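Local coordinates for protein Abbfa_003403 (PDB 4ZXH) that probably assembles a peptide product as a four-domain nonribosomal peptide synthetase with condensation, adenylation, phosphopantetheine-carrier and thioesterase domains, at residues A[1069-1081]-A[1092-1104]. Sequence-based numbering, arbitrary orientation.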
ATOM      1  N   LEU A1069     -43.472 -10.183  -3.141  1.00 31.43           N
ATOM      2  CA  LEU A1069     -43.716  -8.996  -2.337  1.00 25.56           C
ATOM      3  C   LEU A1069     -43.664  -7.736  -3.187  1.00 22.99           C
ATOM      4  O   LEU A1069     -42.824  -7.601  -4.065  1.00 24.22           O
ATOM      5  CB  LEU A1069     -42.710  -8.916  -1.192  1.00 22.54           C
ATOM      6  CG  LEU A1069     -42.766 -10.126  -0.240  1.00 27.59           C
ATOM      7  CD1 LEU A1069     -41.575 -10.174   0.675  1.00 19.04           C
ATOM      8  CD2 LEU A1069     -44.061 -10.160   0.577  1.00 30.93           C
ATOM      9  N   PHE A1070     -44.560  -6.799  -2.914  1.00 24.15           N
ATOM     10  CA  PHE A1070     -44.633  -5.607  -3.729  1.00 22.29           C
ATOM     11  C   PHE A1070     -44.366  -4.341  -2.945  1.00 21.58           C
ATOM     12  O   PHE A1070     -44.779  -4.207  -1.797  1.00 22.21           O
ATOM     13  CB  PHE A1070     -45.988  -5.549  -4.390  1.00 23.22           C
ATOM     14  CG  PHE A1070     -46.315  -6.789  -5.110  1.00 26.50           C
ATOM     15  CD1 PHE A1070     -45.777  -7.029  -6.369  1.00 28.45           C
ATOM     16  CD2 PHE A1070     -47.120  -7.746  -4.524  1.00 23.70           C
ATOM     17  CE1 PHE A1070     -46.059  -8.197  -7.048  1.00 23.85           C
ATOM     18  CE2 PHE A1070     -47.414  -8.912  -5.196  1.00 23.50           C
ATOM     19  CZ  PHE A1070     -46.875  -9.140  -6.459  1.00 27.12           C
ATOM     20  N   HIS A1071     -43.674  -3.411  -3.592  1.00 17.40           N
ATOM     21  CA  HIS A1071     -43.249  -2.189  -2.949  1.00 21.97           C
ATOM     22  C   HIS A1071     -44.409  -1.436  -2.335  1.00 24.10           C
ATOM     23  O   HIS A1071     -45.515  -1.497  -2.848  1.00 32.20           O
ATOM     24  CB  HIS A1071     -42.546  -1.289  -3.957  1.00 24.30           C
ATOM     25  CG  HIS A1071     -43.407  -0.879  -5.107  1.00 25.39           C
ATOM     26  ND1 HIS A1071     -44.369   0.100  -5.005  1.00 28.55           N
ATOM     27  CD2 HIS A1071     -43.429  -1.295  -6.396  1.00 26.91           C
ATOM     28  CE1 HIS A1071     -44.961   0.258  -6.177  1.00 24.45           C
ATOM     29  NE2 HIS A1071     -44.410  -0.578  -7.038  1.00 21.25           N
ATOM     30  N   PRO A1072     -44.155  -0.727  -1.229  1.00 25.00           N
ATOM     31  CA  PRO A1072     -45.114   0.238  -0.670  1.00 22.91           C
ATOM     32  C   PRO A1072     -45.076   1.554  -1.441  1.00 26.89           C
ATOM     33  O   PRO A1072     -44.460   1.590  -2.508  1.00 28.49           O
ATOM     34  CB  PRO A1072     -44.613   0.436   0.755  1.00 26.49           C
ATOM     35  CG  PRO A1072     -43.135   0.164   0.660  1.00 14.37           C
ATOM     36  CD  PRO A1072     -42.958  -0.883  -0.376  1.00 14.81           C
ATOM     37  N   ILE A1073     -45.691   2.606  -0.896  1.00 25.69           N
ATOM     38  CA  ILE A1073     -45.763   3.920  -1.555  1.00 17.93           C
ATOM     39  C   ILE A1073     -44.427   4.406  -2.122  1.00 18.41           C
ATOM     40  O   ILE A1073     -44.365   4.854  -3.251  1.00 35.07           O
ATOM     41  CB  ILE A1073     -46.274   5.018  -0.599  1.00 22.98           C
ATOM     42  CG1 ILE A1073     -47.643   4.663  -0.031  1.00 26.68           C
ATOM     43  CG2 ILE A1073     -46.401   6.333  -1.350  1.00 20.04           C
ATOM     44  CD1 ILE A1073     -48.741   4.717  -1.079  1.00 34.31           C
ATOM     45  N   GLY A1074     -43.359   4.315  -1.347  1.00 15.61           N
ATOM     46  CA  GLY A1074     -42.065   4.790  -1.808  1.00 17.63           C
ATOM     47  C   GLY A1074     -41.465   4.051  -3.000  1.00 19.73           C
ATOM     48  O   GLY A1074     -40.585   4.584  -3.686  1.00 21.92           O
ATOM     49  N   GLY A1075     -41.908   2.817  -3.229  1.00 21.59           N
ATOM     50  CA  GLY A1075     -41.552   2.078  -4.427  1.00 21.46           C
ATOM     51  C   GLY A1075     -40.339   1.180  -4.290  1.00 26.20           C
ATOM     52  O   GLY A1075     -39.876   0.562  -5.255  1.00 34.65           O
ATOM     53  N   SER A1076     -39.827   1.090  -3.077  1.00 27.95           N
ATOM     54  CA  SER A1076     -38.618   0.327  -2.819  1.00 26.43           C
ATOM     55  C   SER A1076     -38.871  -0.981  -2.059  1.00 29.73           C
ATOM     56  O   SER A1076     -39.939  -1.181  -1.496  1.00 33.64           O
ATOM     57  CB  SER A1076     -37.649   1.206  -2.048  1.00 22.41           C
ATOM     58  OG  SER A1076     -36.708   0.439  -1.373  1.00 24.78           O
ATOM     59  N   THR A1077     -37.876  -1.865  -2.042  1.00 29.54           N
ATOM     60  CA  THR A1077     -38.025  -3.164  -1.408  1.00 21.93           C
ATOM     61  C   THR A1077     -37.338  -3.246  -0.054  1.00 28.98           C
ATOM     62  O   THR A1077     -37.355  -4.305   0.577  1.00 34.25           O
ATOM     63  CB  THR A1077     -37.458  -4.273  -2.289  1.00 29.39           C
ATOM     64  OG1 THR A1077     -36.083  -3.995  -2.560  1.00 29.49           O
ATOM     65  CG2 THR A1077     -38.224  -4.351  -3.622  1.00 34.10           C
ATOM     66  N   PHE A1078     -36.739  -2.138   0.390  1.00 28.94           N
ATOM     67  CA  PHE A1078     -35.921  -2.125   1.601  1.00 20.29           C
ATOM     68  C   PHE A1078     -36.593  -2.740   2.840  1.00 28.46           C
ATOM     69  O   PHE A1078     -35.944  -3.411   3.651  1.00 32.60           O
ATOM     70  CB  PHE A1078     -35.500  -0.697   1.950  1.00 13.54           C
ATOM     71  CG  PHE A1078     -34.860  -0.586   3.310  1.00 17.46           C
ATOM     72  CD1 PHE A1078     -33.489  -0.757   3.460  1.00 15.29           C
ATOM     73  CD2 PHE A1078     -35.630  -0.364   4.438  1.00 13.23           C
ATOM     74  CE1 PHE A1078     -32.880  -0.703   4.712  1.00 18.86           C
ATOM     75  CE2 PHE A1078     -35.026  -0.308   5.719  1.00 29.18           C
ATOM     76  CZ  PHE A1078     -33.653  -0.475   5.849  1.00 24.75           C
ATOM     77  N   CYS A1079     -37.881  -2.464   3.006  1.00 24.75           N
ATOM     78  CA  CYS A1079     -38.652  -2.926   4.166  1.00 13.40           C
ATOM     79  C   CYS A1079     -38.832  -4.446   4.264  1.00 16.25           C
ATOM     80  O   CYS A1079     -39.343  -4.912   5.284  1.00 27.17           O
ATOM     81  CB  CYS A1079     -40.042  -2.281   4.138  1.00 14.97           C
ATOM     82  SG  CYS A1079     -40.986  -2.740   2.575  1.00 34.47           S
ATOM     83  N   TYR A1080     -38.475  -5.204   3.208  1.00 14.19           N
ATOM     84  CA  TYR A1080     -38.613  -6.677   3.200  1.00 14.86           C
ATOM     85  C   TYR A1080     -37.304  -7.381   3.537  1.00 16.69           C
ATOM     86  O   TYR A1080     -37.306  -8.580   3.782  1.00 28.94           O
ATOM     87  CB  TYR A1080     -39.129  -7.192   1.836  1.00 15.44           C
ATOM     88  CG  TYR A1080     -40.447  -6.584   1.478  1.00 19.62           C
ATOM     89  CD1 TYR A1080     -41.551  -6.764   2.303  1.00 25.06           C
ATOM     90  CD2 TYR A1080     -40.592  -5.778   0.353  1.00 26.86           C
ATOM     91  CE1 TYR A1080     -42.757  -6.180   2.027  1.00 15.65           C
ATOM     92  CE2 TYR A1080     -41.815  -5.191   0.060  1.00 26.25           C
ATOM     93  CZ  TYR A1080     -42.889  -5.394   0.911  1.00 20.96           C
ATOM     94  OH  TYR A1080     -44.108  -4.814   0.659  1.00 24.16           O
ATOM     95  N   MET A1081     -36.181  -6.657   3.535  1.00 17.66           N
ATOM     96  CA  MET A1081     -34.911  -7.295   3.858  1.00 20.11           C
ATOM     97  C   MET A1081     -34.941  -7.921   5.250  1.00 18.03           C
ATOM     98  O   MET A1081     -34.705  -9.112   5.396  1.00 25.73           O
ATOM     99  CB  MET A1081     -33.750  -6.321   3.758  1.00 15.01           C
ATOM    100  CG  MET A1081     -33.641  -5.646   2.420  1.00 14.92           C
ATOM    101  SD  MET A1081     -32.170  -4.579   2.311  1.00 29.87           S
ATOM    102  CE  MET A1081     -30.983  -5.852   1.855  1.00 25.41           C
ATOM    103  N   THR A1092     -38.371 -19.490  -1.513  1.00 34.50           N
ATOM    104  CA  THR A1092     -37.969 -18.408  -2.397  1.00 31.25           C
ATOM    105  C   THR A1092     -38.821 -17.160  -2.124  1.00 32.29           C
ATOM    106  O   THR A1092     -40.049 -17.247  -2.016  1.00 29.34           O
ATOM    107  CB  THR A1092     -38.103 -18.831  -3.878  1.00 33.74           C
ATOM    108  OG1 THR A1092     -37.314 -20.011  -4.110  1.00 32.03           O
ATOM    109  CG2 THR A1092     -37.678 -17.710  -4.827  1.00 28.51           C
ATOM    110  N   LEU A1093     -38.150 -16.017  -1.968  1.00 33.15           N
ATOM    111  CA  LEU A1093     -38.796 -14.713  -1.803  1.00 25.82           C
ATOM    112  C   LEU A1093     -38.325 -13.764  -2.897  1.00 29.82           C
ATOM    113  O   LEU A1093     -37.112 -13.609  -3.128  1.00 30.62           O
ATOM    114  CB  LEU A1093     -38.467 -14.082  -0.462  1.00 28.91           C
ATOM    115  CG  LEU A1093     -38.630 -14.940   0.761  1.00 40.10           C
ATOM    116  CD1 LEU A1093     -38.096 -14.149   1.952  1.00 39.77           C
ATOM    117  CD2 LEU A1093     -40.102 -15.282   0.896  1.00 45.65           C
ATOM    118  N   ARG A1094     -39.285 -13.115  -3.547  1.00 24.08           N
ATOM    119  CA  ARG A1094     -38.990 -12.136  -4.575  1.00 22.31           C
ATOM    120  C   ARG A1094     -39.796 -10.894  -4.290  1.00 23.56           C
ATOM    121  O   ARG A1094     -40.934 -10.974  -3.843  1.00 31.97           O
ATOM    122  CB  ARG A1094     -39.313 -12.688  -5.956  1.00 25.05           C
ATOM    123  CG  ARG A1094     -38.673 -14.026  -6.211  1.00 31.88           C
ATOM    124  CD  ARG A1094     -38.616 -14.345  -7.688  1.00 35.22           C
ATOM    125  NE  ARG A1094     -37.743 -15.478  -7.953  1.00 34.11           N
ATOM    126  CZ  ARG A1094     -38.174 -16.637  -8.415  1.00 42.02           C
ATOM    127  NH1 ARG A1094     -39.465 -16.796  -8.671  1.00 46.39           N
ATOM    128  NH2 ARG A1094     -37.315 -17.625  -8.635  1.00 47.26           N
ATOM    129  N   ALA A1095     -39.191  -9.742  -4.523  1.00 23.48           N
ATOM    130  CA  ALA A1095     -39.821  -8.470  -4.214  1.00 31.15           C
ATOM    131  C   ALA A1095     -39.698  -7.599  -5.438  1.00 33.67           C
ATOM    132  O   ALA A1095     -38.751  -7.752  -6.215  1.00 34.39           O
ATOM    133  CB  ALA A1095     -39.166  -7.795  -2.994  1.00 17.92           C
ATOM    134  N   ILE A1096     -40.650  -6.690  -5.616  1.00 25.32           N
ATOM    135  CA  ILE A1096     -40.656  -5.869  -6.809  1.00 20.79           C
ATOM    136  C   ILE A1096     -40.625  -4.385  -6.486  1.00 26.11           C
ATOM    137  O   ILE A1096     -41.527  -3.858  -5.833  1.00 29.98           O
ATOM    138  CB  ILE A1096     -41.869  -6.188  -7.665  1.00 22.71           C
ATOM    139  CG1 ILE A1096     -41.779  -7.641  -8.139  1.00 28.27           C
ATOM    140  CG2 ILE A1096     -41.965  -5.215  -8.826  1.00 25.71           C
ATOM    141  CD1 ILE A1096     -42.785  -8.024  -9.197  1.00 33.98           C
ATOM    142  N   GLN A1097     -39.572  -3.711  -6.934  1.00 22.89           N
ATOM    143  CA  GLN A1097     -39.503  -2.259  -6.811  1.00 28.87           C
ATOM    144  C   GLN A1097     -40.159  -1.585  -8.034  1.00 31.76           C
ATOM    145  O   GLN A1097     -40.310  -2.195  -9.086  1.00 39.30           O
ATOM    146  CB  GLN A1097     -38.049  -1.811  -6.672  1.00 20.42           C
ATOM    147  CG  GLN A1097     -37.263  -1.999  -7.937  1.00 21.22           C
ATOM    148  CD  GLN A1097     -35.809  -1.694  -7.746  1.00 38.87           C
ATOM    149  OE1 GLN A1097     -35.406  -1.123  -6.728  1.00 45.08           O
ATOM    150  NE2 GLN A1097     -34.996  -2.106  -8.709  1.00 41.79           N
ATOM    151  N   SER A1098     -40.540  -0.326  -7.905  1.00 25.53           N
ATOM    152  CA  SER A1098     -41.111   0.389  -9.045  1.00 31.64           C
ATOM    153  C   SER A1098     -40.064   0.773 -10.099  1.00 32.60           C
ATOM    154  O   SER A1098     -38.953   1.202  -9.766  1.00 37.54           O
ATOM    155  CB  SER A1098     -41.841   1.641  -8.551  1.00 24.77           C
ATOM    156  OG  SER A1098     -42.212   2.472  -9.626  1.00 26.85           O
ATOM    157  N   PRO A1099     -40.414   0.625 -11.378  1.00 33.33           N
ATOM    158  CA  PRO A1099     -39.564   1.138 -12.468  1.00 40.93           C
ATOM    159  C   PRO A1099     -39.222   2.626 -12.274  1.00 39.10           C
ATOM    160  O   PRO A1099     -38.168   3.106 -12.688  1.00 36.71           O
ATOM    161  CB  PRO A1099     -40.429   0.947 -13.722  1.00 35.27           C
ATOM    162  CG  PRO A1099     -41.381  -0.148 -13.376  1.00 36.32           C
ATOM    163  CD  PRO A1099     -41.635  -0.029 -11.879  1.00 38.06           C
ATOM    164  N   GLY A1100     -40.125   3.350 -11.625  1.00 30.97           N
ATOM    165  CA  GLY A1100     -39.895   4.749 -11.352  1.00 30.88           C
ATOM    166  C   GLY A1100     -38.591   5.057 -10.622  1.00 36.64           C
ATOM    167  O   GLY A1100     -38.093   6.189 -10.707  1.00 36.92           O
ATOM    168  N   LEU A1101     -38.042   4.079  -9.896  1.00 35.02           N
ATOM    169  CA  LEU A1101     -36.820   4.317  -9.132  1.00 29.22           C
ATOM    170  C   LEU A1101     -35.577   4.305 -10.018  1.00 41.53           C
ATOM    171  O   LEU A1101     -34.514   4.763  -9.593  1.00 43.07           O
ATOM    172  CB  LEU A1101     -36.649   3.287  -8.021  1.00 20.72           C
ATOM    173  CG  LEU A1101     -37.615   3.258  -6.831  1.00 27.75           C
ATOM    174  CD1 LEU A1101     -37.103   2.309  -5.725  1.00 17.41           C
ATOM    175  CD2 LEU A1101     -37.926   4.652  -6.277  1.00 18.31           C
ATOM    176  N   ILE A1102     -35.714   3.803 -11.249  1.00 38.69           N
ATOM    177  CA  ILE A1102     -34.568   3.646 -12.141  1.00 40.54           C
ATOM    178  C   ILE A1102     -34.653   4.469 -13.435  1.00 47.52           C
ATOM    179  O   ILE A1102     -33.637   4.933 -13.951  1.00 54.46           O
ATOM    180  CB  ILE A1102     -34.376   2.170 -12.502  1.00 52.18           C
ATOM    181  CG1 ILE A1102     -34.119   1.352 -11.230  1.00 64.34           C
ATOM    182  CG2 ILE A1102     -33.241   2.000 -13.486  1.00 54.38           C
ATOM    183  CD1 ILE A1102     -35.339   0.608 -10.723  1.00 70.89           C
ATOM    184  N   GLU A1103     -35.857   4.653 -13.966  1.00 46.53           N
ATOM    185  CA  GLU A1103     -36.019   5.449 -15.182  1.00 49.89           C
ATOM    186  C   GLU A1103     -37.039   6.558 -14.957  1.00 47.08           C
ATOM    187  O   GLU A1103     -38.070   6.335 -14.334  1.00 50.99           O
ATOM    188  CB  GLU A1103     -36.446   4.573 -16.364  1.00 52.47           C
ATOM    189  CG  GLU A1103     -36.366   5.279 -17.704  1.00 63.73           C
ATOM    190  CD  GLU A1103     -37.113   4.541 -18.798  1.00 87.27           C
ATOM    191  OE1 GLU A1103     -37.613   3.428 -18.530  1.00 90.97           O
ATOM    192  OE2 GLU A1103     -37.209   5.078 -19.925  1.00 99.51           O
ATOM    193  N   ALA A1104     -36.755   7.753 -15.461  1.00 43.71           N
ATOM    194  CA  ALA A1104     -37.657   8.873 -15.249  1.00 43.52           C
ATOM    195  C   ALA A1104     -39.028   8.631 -15.891  1.00 47.00           C
ATOM    196  O   ALA A1104     -39.122   8.063 -16.985  1.00 45.94           O
ATOM    197  CB  ALA A1104     -37.037  10.145 -15.772  1.00 32.62           C
TER
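Leu1069 and Phe1070 pair in parallel with Ala1095 and Ile1096, joining the two strands of a beta-alpha-beta unit in the alpha/beta-hydrolase fold of the thioesterase domain. Three backbone bonds hold the strands: Leu1069 N gives to Arg1094 O (2.7 Å), Leu1069 O takes the N-H of Ile1096, and His1071 N closes the ladder on Ile1096 O. Past the strand ends the two segments are tied once more, Ser1098 N donating to a lone pair of Gly1075 O at 2.9 Å with a nearly straight N-H...O angle of 162°.

Both ring nitrogens of His1071 are engaged. ND1 gives to Pro1072 O almost in the ring plane, while Gly1075 N reaches the same oxygen from the opposite face of its carbonyl plane, closing a type I turn; NE2 bonds Tyr1118 OH of helix 1111-1125. CB of His1071 points toward 1092-1104, and CG sits between the backbone N and the carbonyl carbon (chi1 61°), which sets one ring face against Ser1098 CB (CH-pi, 4.1 Å to the centroid), with Ile1096 O in plane at the edge. Ser1098 OG accepts from Gly1100 N within its own segment, an ST turn.

On one side of the sheet Thr1077 CG2 packs on Ala1095 CB at 3.6 Å; on the other, Phe1070 and Ile1096 lie side by side, CE1 against CD1, and Phe1070 also packs on helices 1111-1125 and 1138-1152. Arg1094 points away from 1069-1081 at CB, and its NE forms a salt bridge with Glu1057 OE1. The Tyr1080 ring, sandwiched between Leu1069 CB and Cys1079 SG, touches what is probably the nucleophile elbow; its hydroxyl oxygen accepts from Trp1136 N. That hydroxyl donates to Phe1070 O at 2.6 Å, from 40° above the carbonyl plane.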